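Local coordinates for putative alpha-N-acetylgalactosaminidase (Bacillus halodurans C-125, PDB 3CC1), which probably hydrolyses terminal alpha-linked N-acetylgalactosamine from glycans, as a glycosidase of the alpha-galactosidase family with a TIM-barrel catalytic domain, at residues A[17-22]-A[51-56]; A[25-30]-A[84-89]. All blocks are in the same frame, centred on the assembly; numbering follows the deposited sequence.

Interaction 1 (A[17-22]-A[51-56]); sequences NSWDCY and VVDIQW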
ATOM      1  N   ASN A  17       9.386  31.883  -7.416  1.00 21.49           N
ATOM      2  CA  ASN A  17      10.630  31.355  -6.872  1.00 21.66           C
ATOM      3  C   ASN A  17      11.562  30.932  -8.031  1.00 21.70           C
ATOM      4  O   ASN A  17      11.122  30.343  -9.000  1.00 21.63           O
ATOM      5  CB  ASN A  17      10.291  30.211  -5.908  1.00 22.37           C
ATOM      6  CG  ASN A  17      11.511  29.519  -5.322  1.00 24.14           C
ATOM      7  OD1 ASN A  17      12.303  28.921  -6.045  1.00 28.39           O
ATOM      8  ND2 ASN A  17      11.662  29.597  -4.008  1.00 24.91           N
ATOM      9  N   SER A  18      12.844  31.268  -7.900  1.00 22.32           N
ATOM     10  CA  SER A  18      13.854  31.135  -8.961  1.00 21.80           C
ATOM     11  C   SER A  18      14.273  29.688  -9.262  1.00 22.67           C
ATOM     12  O   SER A  18      14.942  29.464 -10.257  1.00 22.06           O
ATOM     13  CB  SER A  18      15.118  31.915  -8.596  1.00 21.75           C
ATOM     14  OG  SER A  18      15.775  31.379  -7.467  1.00 23.21           O
ATOM     15  N   TRP A  19      13.861  28.729  -8.436  1.00 22.09           N
ATOM     16  CA  TRP A  19      14.426  27.373  -8.499  1.00 23.01           C
ATOM     17  C   TRP A  19      14.104  26.576  -9.767  1.00 22.72           C
ATOM     18  O   TRP A  19      15.002  26.007 -10.386  1.00 23.51           O
ATOM     19  CB  TRP A  19      14.047  26.535  -7.270  1.00 23.11           C
ATOM     20  CG  TRP A  19      14.716  25.209  -7.317  1.00 22.71           C
ATOM     21  CD1 TRP A  19      14.155  24.037  -7.723  1.00 24.83           C
ATOM     22  CD2 TRP A  19      16.074  24.892  -6.962  1.00 22.78           C
ATOM     23  NE1 TRP A  19      15.072  23.025  -7.657  1.00 20.47           N
ATOM     24  CE2 TRP A  19      16.253  23.510  -7.191  1.00 24.17           C
ATOM     25  CE3 TRP A  19      17.152  25.631  -6.480  1.00 24.05           C
ATOM     26  CZ2 TRP A  19      17.470  22.862  -6.980  1.00 23.74           C
ATOM     27  CZ3 TRP A  19      18.355  24.991  -6.253  1.00 26.57           C
ATOM     28  CH2 TRP A  19      18.511  23.625  -6.509  1.00 26.06           C
ATOM     29  N   ASP A  20      12.835  26.514 -10.151  1.00 22.67           N
ATOM     30  CA  ASP A  20      12.444  25.613 -11.264  1.00 22.72           C
ATOM     31  C   ASP A  20      12.984  26.094 -12.634  1.00 22.78           C
ATOM     32  O   ASP A  20      13.143  25.297 -13.552  1.00 22.78           O
ATOM     33  CB  ASP A  20      10.928  25.432 -11.361  1.00 23.42           C
ATOM     34  CG  ASP A  20      10.334  24.522 -10.293  1.00 24.06           C
ATOM     35  OD1 ASP A  20      11.033  24.023  -9.372  1.00 25.78           O
ATOM     36  OD2 ASP A  20       9.093  24.300 -10.392  1.00 25.21           O
ATOM     37  N   CYS A  21      13.254  27.394 -12.753  1.00 23.87           N
ATOM     38  CA  CYS A  21      13.787  27.987 -13.991  1.00 24.02           C
ATOM     39  C   CYS A  21      15.302  28.103 -13.965  1.00 22.91           C
ATOM     40  O   CYS A  21      15.941  27.775 -14.954  1.00 21.40           O
ATOM     41  CB  CYS A  21      13.126  29.335 -14.358  1.00 24.01           C
ATOM     42  SG  CYS A  21      12.798  30.474 -12.950  1.00 26.58           S
ATOM     43  N   TYR A  22      15.881  28.524 -12.837  1.00 22.29           N
ATOM     44  CA  TYR A  22      17.315  28.866 -12.795  1.00 21.96           C
ATOM     45  C   TYR A  22      18.122  28.101 -11.744  1.00 22.03           C
ATOM     46  O   TYR A  22      19.327  28.323 -11.563  1.00 20.33           O
ATOM     47  CB  TYR A  22      17.523  30.393 -12.606  1.00 22.40           C
ATOM     48  CG  TYR A  22      16.912  31.167 -13.734  1.00 22.25           C
ATOM     49  CD1 TYR A  22      17.377  30.982 -15.026  1.00 22.06           C
ATOM     50  CD2 TYR A  22      15.820  32.019 -13.531  1.00 22.73           C
ATOM     51  CE1 TYR A  22      16.810  31.633 -16.091  1.00 21.49           C
ATOM     52  CE2 TYR A  22      15.241  32.691 -14.591  1.00 21.62           C
ATOM     53  CZ  TYR A  22      15.749  32.504 -15.869  1.00 21.58           C
ATOM     54  OH  TYR A  22      15.174  33.131 -16.953  1.00 22.23           O
ATOM     55  N   VAL A  51      11.204  35.439  -4.777  1.00 20.90           N
ATOM     56  CA  VAL A  51      12.012  34.613  -3.852  1.00 21.62           C
ATOM     57  C   VAL A  51      13.195  33.987  -4.548  1.00 21.84           C
ATOM     58  O   VAL A  51      13.041  33.302  -5.564  1.00 22.28           O
ATOM     59  CB  VAL A  51      11.174  33.484  -3.171  1.00 21.47           C
ATOM     60  CG1 VAL A  51      12.019  32.690  -2.122  1.00 18.81           C
ATOM     61  CG2 VAL A  51       9.883  34.059  -2.526  1.00 21.62           C
ATOM     62  N   VAL A  52      14.370  34.228  -3.962  1.00 22.08           N
ATOM     63  CA  VAL A  52      15.618  33.700  -4.464  1.00 21.84           C
ATOM     64  C   VAL A  52      15.892  32.423  -3.688  1.00 21.79           C
ATOM     65  O   VAL A  52      15.956  32.402  -2.467  1.00 21.69           O
ATOM     66  CB  VAL A  52      16.795  34.722  -4.331  1.00 21.09           C
ATOM     67  CG1 VAL A  52      18.143  34.043  -4.633  1.00 21.84           C
ATOM     68  CG2 VAL A  52      16.589  35.947  -5.230  1.00 23.64           C
ATOM     69  N   ASP A  53      15.989  31.326  -4.406  1.00 22.85           N
ATOM     70  CA  ASP A  53      16.241  30.053  -3.753  1.00 23.19           C
ATOM     71  C   ASP A  53      17.731  29.904  -3.319  1.00 22.87           C
ATOM     72  O   ASP A  53      18.553  30.844  -3.403  1.00 21.73           O
ATOM     73  CB  ASP A  53      15.701  28.870  -4.603  1.00 23.63           C
ATOM     74  CG  ASP A  53      15.092  27.745  -3.724  1.00 25.41           C
ATOM     75  OD1 ASP A  53      15.839  27.028  -3.052  1.00 26.85           O
ATOM     76  OD2 ASP A  53      13.866  27.639  -3.635  1.00 26.58           O
ATOM     77  N   ILE A  54      18.050  28.712  -2.838  1.00 22.31           N
ATOM     78  CA  ILE A  54      19.290  28.455  -2.168  1.00 22.08           C
ATOM     79  C   ILE A  54      20.523  28.677  -3.063  1.00 22.28           C
ATOM     80  O   ILE A  54      20.441  28.681  -4.297  1.00 22.09           O
ATOM     81  CB  ILE A  54      19.355  27.026  -1.581  1.00 21.94           C
ATOM     82  CG1 ILE A  54      19.229  25.953  -2.675  1.00 22.58           C
ATOM     83  CG2 ILE A  54      18.340  26.832  -0.476  1.00 20.90           C
ATOM     84  CD1 ILE A  54      19.757  24.561  -2.273  1.00 21.70           C
ATOM     85  N   GLN A  55      21.634  28.878  -2.390  1.00 23.01           N
ATOM     86  CA  GLN A  55      22.969  28.927  -2.997  1.00 23.58           C
ATOM     87  C   GLN A  55      23.212  30.239  -3.731  1.00 22.73           C
ATOM     88  O   GLN A  55      24.029  30.330  -4.636  1.00 21.98           O
ATOM     89  CB  GLN A  55      23.239  27.665  -3.851  1.00 23.53           C
ATOM     90  CG  GLN A  55      23.369  26.431  -2.944  1.00 27.59           C
ATOM     91  CD  GLN A  55      23.545  25.110  -3.680  1.00 32.75           C
ATOM     92  OE1 GLN A  55      24.480  24.377  -3.389  1.00 40.27           O
ATOM     93  NE2 GLN A  55      22.606  24.766  -4.554  1.00 32.76           N
ATOM     94  N   TRP A  56      22.481  31.253  -3.293  1.00 21.48           N
ATOM     95  CA  TRP A  56      22.690  32.610  -3.731  1.00 21.26           C
ATOM     96  C   TRP A  56      24.052  33.172  -3.304  1.00 21.26           C
ATOM     97  O   TRP A  56      24.437  34.229  -3.792  1.00 21.02           O
ATOM     98  CB  TRP A  56      21.539  33.527  -3.237  1.00 20.72           C
ATOM     99  CG  TRP A  56      21.165  33.351  -1.784  1.00 19.25           C
ATOM    100  CD1 TRP A  56      20.148  32.600  -1.312  1.00 18.66           C
ATOM    101  CD2 TRP A  56      21.795  33.942  -0.632  1.00 18.56           C
ATOM    102  NE1 TRP A  56      20.116  32.640   0.063  1.00 21.12           N
ATOM    103  CE2 TRP A  56      21.105  33.475   0.505  1.00 19.95           C
ATOM    104  CE3 TRP A  56      22.875  34.808  -0.448  1.00 17.86           C
ATOM    105  CZ2 TRP A  56      21.453  33.844   1.782  1.00 19.75           C
ATOM    106  CZ3 TRP A  56      23.212  35.178   0.814  1.00 17.33           C
ATOM    107  CH2 TRP A  56      22.512  34.696   1.925  1.00 17.53           C
TER

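Interaction 2 (A[25-30]-A[84-89]); sequences SVTEEE and TNRFPS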
ATOM      1  N   SER A  25      21.234  29.253  -9.471  1.00 23.91           N
ATOM      2  CA  SER A  25      22.116  30.191 -10.188  1.00 23.78           C
ATOM      3  C   SER A  25      21.453  31.485 -10.691  1.00 22.80           C
ATOM      4  O   SER A  25      22.029  32.189 -11.544  1.00 22.20           O
ATOM      5  CB  SER A  25      22.738  29.464 -11.402  1.00 24.47           C
ATOM      6  OG  SER A  25      21.797  29.405 -12.466  1.00 25.97           O
ATOM      7  N   VAL A  26      20.287  31.849 -10.160  1.00 21.78           N
ATOM      8  CA  VAL A  26      19.578  33.043 -10.671  1.00 21.61           C
ATOM      9  C   VAL A  26      20.444  34.308 -10.551  1.00 22.17           C
ATOM     10  O   VAL A  26      21.241  34.503  -9.584  1.00 22.26           O
ATOM     11  CB  VAL A  26      18.181  33.272  -9.979  1.00 21.13           C
ATOM     12  CG1 VAL A  26      18.340  33.814  -8.552  1.00 20.71           C
ATOM     13  CG2 VAL A  26      17.305  34.182 -10.807  1.00 21.36           C
ATOM     14  N   THR A  27      20.295  35.182 -11.536  1.00 22.24           N
ATOM     15  CA  THR A  27      20.972  36.480 -11.497  1.00 22.08           C
ATOM     16  C   THR A  27      20.020  37.581 -11.130  1.00 23.05           C
ATOM     17  O   THR A  27      18.789  37.453 -11.203  1.00 23.03           O
ATOM     18  CB  THR A  27      21.572  36.839 -12.856  1.00 22.37           C
ATOM     19  OG1 THR A  27      20.508  37.145 -13.747  1.00 22.13           O
ATOM     20  CG2 THR A  27      22.447  35.737 -13.416  1.00 19.82           C
ATOM     21  N   GLU A  28      20.599  38.713 -10.765  1.00 23.55           N
ATOM     22  CA  GLU A  28      19.832  39.887 -10.349  1.00 23.57           C
ATOM     23  C   GLU A  28      18.914  40.410 -11.473  1.00 23.25           C
ATOM     24  O   GLU A  28      17.787  40.814 -11.240  1.00 22.46           O
ATOM     25  CB  GLU A  28      20.848  40.943  -9.932  1.00 25.24           C
ATOM     26  CG  GLU A  28      20.468  42.330  -9.898  1.00 28.08           C
ATOM     27  CD  GLU A  28      21.699  43.181  -9.505  1.00 32.92           C
ATOM     28  OE1 GLU A  28      22.378  42.817  -8.527  1.00 30.30           O
ATOM     29  OE2 GLU A  28      22.014  44.176 -10.210  1.00 37.35           O
ATOM     30  N   GLU A  29      19.411  40.382 -12.699  1.00 22.74           N
ATOM     31  CA  GLU A  29      18.616  40.776 -13.863  1.00 22.71           C
ATOM     32  C   GLU A  29      17.411  39.857 -14.060  1.00 21.78           C
ATOM     33  O   GLU A  29      16.307  40.331 -14.379  1.00 20.89           O
ATOM     34  CB  GLU A  29      19.482  40.801 -15.120  1.00 23.78           C
ATOM     35  CG  GLU A  29      18.750  41.209 -16.405  1.00 25.54           C
ATOM     36  CD  GLU A  29      18.011  40.043 -17.058  1.00 30.78           C
ATOM     37  OE1 GLU A  29      18.490  38.874 -16.936  1.00 31.87           O
ATOM     38  OE2 GLU A  29      16.974  40.302 -17.726  1.00 30.90           O
ATOM     39  N   GLU A  30      17.603  38.558 -13.815  1.00 21.19           N
ATOM     40  CA  GLU A  30      16.525  37.582 -13.931  1.00 20.37           C
ATOM     41  C   GLU A  30      15.493  37.815 -12.833  1.00 20.93           C
ATOM     42  O   GLU A  30      14.281  37.794 -13.097  1.00 20.80           O
ATOM     43  CB  GLU A  30      17.040  36.142 -13.945  1.00 20.64           C
ATOM     44  CG  GLU A  30      17.734  35.796 -15.233  1.00 20.63           C
ATOM     45  CD  GLU A  30      18.732  34.648 -15.119  1.00 22.85           C
ATOM     46  OE1 GLU A  30      19.067  34.233 -14.005  1.00 23.71           O
ATOM     47  OE2 GLU A  30      19.186  34.152 -16.179  1.00 23.13           O
ATOM     48  N   THR A  84      28.556  38.092  -5.869  1.00 24.83           N
ATOM     49  CA  THR A  84      28.597  39.386  -6.554  1.00 25.91           C
ATOM     50  C   THR A  84      28.700  39.314  -8.082  1.00 25.66           C
ATOM     51  O   THR A  84      28.394  40.266  -8.743  1.00 27.04           O
ATOM     52  CB  THR A  84      29.694  40.296  -5.992  1.00 26.55           C
ATOM     53  OG1 THR A  84      30.936  39.583  -5.991  1.00 26.86           O
ATOM     54  CG2 THR A  84      29.319  40.753  -4.555  1.00 26.85           C
ATOM     55  N   ASN A  85      29.065  38.175  -8.652  1.00 26.43           N
ATOM     56  CA  ASN A  85      28.989  37.997 -10.113  1.00 25.73           C
ATOM     57  C   ASN A  85      27.529  37.954 -10.567  1.00 25.52           C
ATOM     58  O   ASN A  85      27.142  38.531 -11.587  1.00 25.27           O
ATOM     59  CB  ASN A  85      29.739  36.728 -10.549  1.00 26.45           C
ATOM     60  CG  ASN A  85      29.221  35.451  -9.870  1.00 26.37           C
ATOM     61  OD1 ASN A  85      28.959  35.431  -8.686  1.00 27.43           O
ATOM     62  ND2 ASN A  85      29.096  34.384 -10.635  1.00 28.97           N
ATOM     63  N   ARG A  86      26.696  37.310  -9.750  1.00 24.99           N
ATOM     64  CA  ARG A  86      25.269  37.147 -10.058  1.00 24.80           C
ATOM     65  C   ARG A  86      24.463  38.351  -9.569  1.00 24.22           C
ATOM     66  O   ARG A  86      23.480  38.746 -10.174  1.00 23.18           O
ATOM     67  CB  ARG A  86      24.730  35.860  -9.451  1.00 24.47           C
ATOM     68  CG  ARG A  86      25.210  34.611 -10.203  1.00 25.41           C
ATOM     69  CD  ARG A  86      25.036  33.347  -9.394  1.00 27.74           C
ATOM     70  NE  ARG A  86      23.700  33.297  -8.830  1.00 26.43           N
ATOM     71  CZ  ARG A  86      23.351  32.589  -7.765  1.00 26.38           C
ATOM     72  NH1 ARG A  86      24.249  31.803  -7.150  1.00 26.17           N
ATOM     73  NH2 ARG A  86      22.101  32.689  -7.307  1.00 24.79           N
ATOM     74  N   PHE A  87      24.916  38.934  -8.474  1.00 23.48           N
ATOM     75  CA  PHE A  87      24.225  40.047  -7.844  1.00 23.23           C
ATOM     76  C   PHE A  87      25.182  41.238  -7.708  1.00 23.93           C
ATOM     77  O   PHE A  87      25.673  41.541  -6.625  1.00 22.58           O
ATOM     78  CB  PHE A  87      23.654  39.637  -6.480  1.00 23.60           C
ATOM     79  CG  PHE A  87      22.657  38.522  -6.540  1.00 21.31           C
ATOM     80  CD1 PHE A  87      21.364  38.744  -6.977  1.00 22.31           C
ATOM     81  CD2 PHE A  87      23.023  37.233  -6.181  1.00 22.07           C
ATOM     82  CE1 PHE A  87      20.451  37.690  -7.052  1.00 23.59           C
ATOM     83  CE2 PHE A  87      22.121  36.173  -6.277  1.00 24.44           C
ATOM     84  CZ  PHE A  87      20.842  36.411  -6.701  1.00 22.82           C
ATOM     85  N   PRO A  88      25.483  41.902  -8.826  1.00 24.19           N
ATOM     86  CA  PRO A  88      26.483  42.984  -8.742  1.00 24.97           C
ATOM     87  C   PRO A  88      26.085  44.145  -7.834  1.00 24.59           C
ATOM     88  O   PRO A  88      26.962  44.790  -7.286  1.00 24.81           O
ATOM     89  CB  PRO A  88      26.679  43.435 -10.183  1.00 24.82           C
ATOM     90  CG  PRO A  88      25.752  42.621 -11.004  1.00 24.95           C
ATOM     91  CD  PRO A  88      24.922  41.736 -10.163  1.00 24.09           C
ATOM     92  N   SER A  89      24.796  44.381  -7.635  1.00 24.66           N
ATOM     93  CA  SER A  89      24.362  45.462  -6.735  1.00 24.58           C
ATOM     94  C   SER A  89      24.706  45.145  -5.273  1.00 25.00           C
ATOM     95  O   SER A  89      24.649  46.022  -4.419  1.00 25.12           O
ATOM     96  CB  SER A  89      22.855  45.734  -6.856  1.00 24.75           C
ATOM     97  OG  SER A  89      22.054  44.597  -6.441  1.00 23.93           O
TER

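Interaction 1 (A[17-22]-A[51-56])
Three hydrogen bonds join 17-22 to 51-56, and each uses a different mix of backbone and side chain. The backbone one extends the parallel pairing of N17 with V51: S18 N donates to V51 O over 3.1 Å, nearly along the C=O axis (172°). The same oxygen also receives a CA-H...O contact from N17 CA at 3.4 Å. Past strand residue V52, at D53, the S18 side chain takes over from its backbone. S18 OG, placed between its own backbone N and carbonyl carbon (chi1 66°), accepts from D53 N at 3.1 Å in an almost straight bond. The third bond joins side chain to side chain. N17 ND2 meets D53 OD2 at 3.0 Å, on the anti lone pair and close to the amide plane, although amide and carboxylate planes are turned 64° apart. The N17 amide is fixed at both ends, because OD1 accepts from W19 N in a capping bond for helix 19-22. D53 OD1 in turn accepts from I54 N at 2.8 Å, met from above the carboxylate plane. The apolar part is small: the W19 ring, CG anti to the backbone N, brings CZ3 to 3.8 Å from I54 CG1, while its NE1 is engaged by D286 and L191 of a second subunit packs on both W19 and I54. An imidazole, probably from the crystallisation liquor, lies about 3 Å from the D53 side chain, and D184 also touches D53, consistent with a place in the family's substrate pocket. The contact lies at the C-terminal ends of neighbouring barrel strands 14-17 and 49-52, with strand 109-115 beside it through H113 and helix 28-41 reached by V52 through V31.

Interaction 2 (A[25-30]-A[84-89])
V26 O is gripped twice, both times by R86, whose NE and NH2 approach side-on at 2.8 Å and 3.0 Å. The acceptor lies within 4° of the guanidinium plane for both bonds, but only NH2 falls on a carbonyl lone pair; NE sits above the carbonyl plane. A bend at chi3 (48°) turns the group into this position, and S25 CA covers one face 3.6 Å above its centre. R86 NH1 reaches Q55 O. An alanine here would remove all these bonds and would probably loosen 25-30 from 84-89 and from the loop at Q55. One backbone bond lies next to it: E28 N, standing above the carbonyl plane, donates to R86 O over 2.9 Å. That bond uses an N-H of the first turn of helix 28-41, whose N-cap is T27: T27 OG1 accepts from E30 N and E30 OE1 from T27 N, a capping box. In the barrel this helix makes the crossover between strands 14-17 and 49-52. E28, CG anti to the backbone N and extended beyond it, carries OE1 to S89, where it receives N at 3.0 Å on the syn lone pair and OG at 2.8 Å from above the carboxylate plane. Between these polar ends lies the F87 ring, with CD1 3.7 Å from E28 CB and CZ 4.1 Å from V26 CG1. V52 and L99 also touch F87, and F96 meets its ring edge-to-face.

In the fold
From the N terminus, strand 14-17 runs into 17-22, and 25-30 follows at the start of helix 28-41. Strand 49-52 then leads into 51-56, so interaction 1 closes a beta-alpha-beta unit of 28 intervening residues. Interaction 2 closes a longer path of 53 residues, from the start of the helix through strand 49-52 to the loop before helix 97-105. The segments alternate along the chain, so the two closures cross rather than nest. Their centres are 11 Å apart and they touch directly: S18 CB packs 3.6 Å from V26 CB, and W56 CA lies equally close to R86 NH2. Together they tie the first two barrel strands to the helix between them and to the following loop.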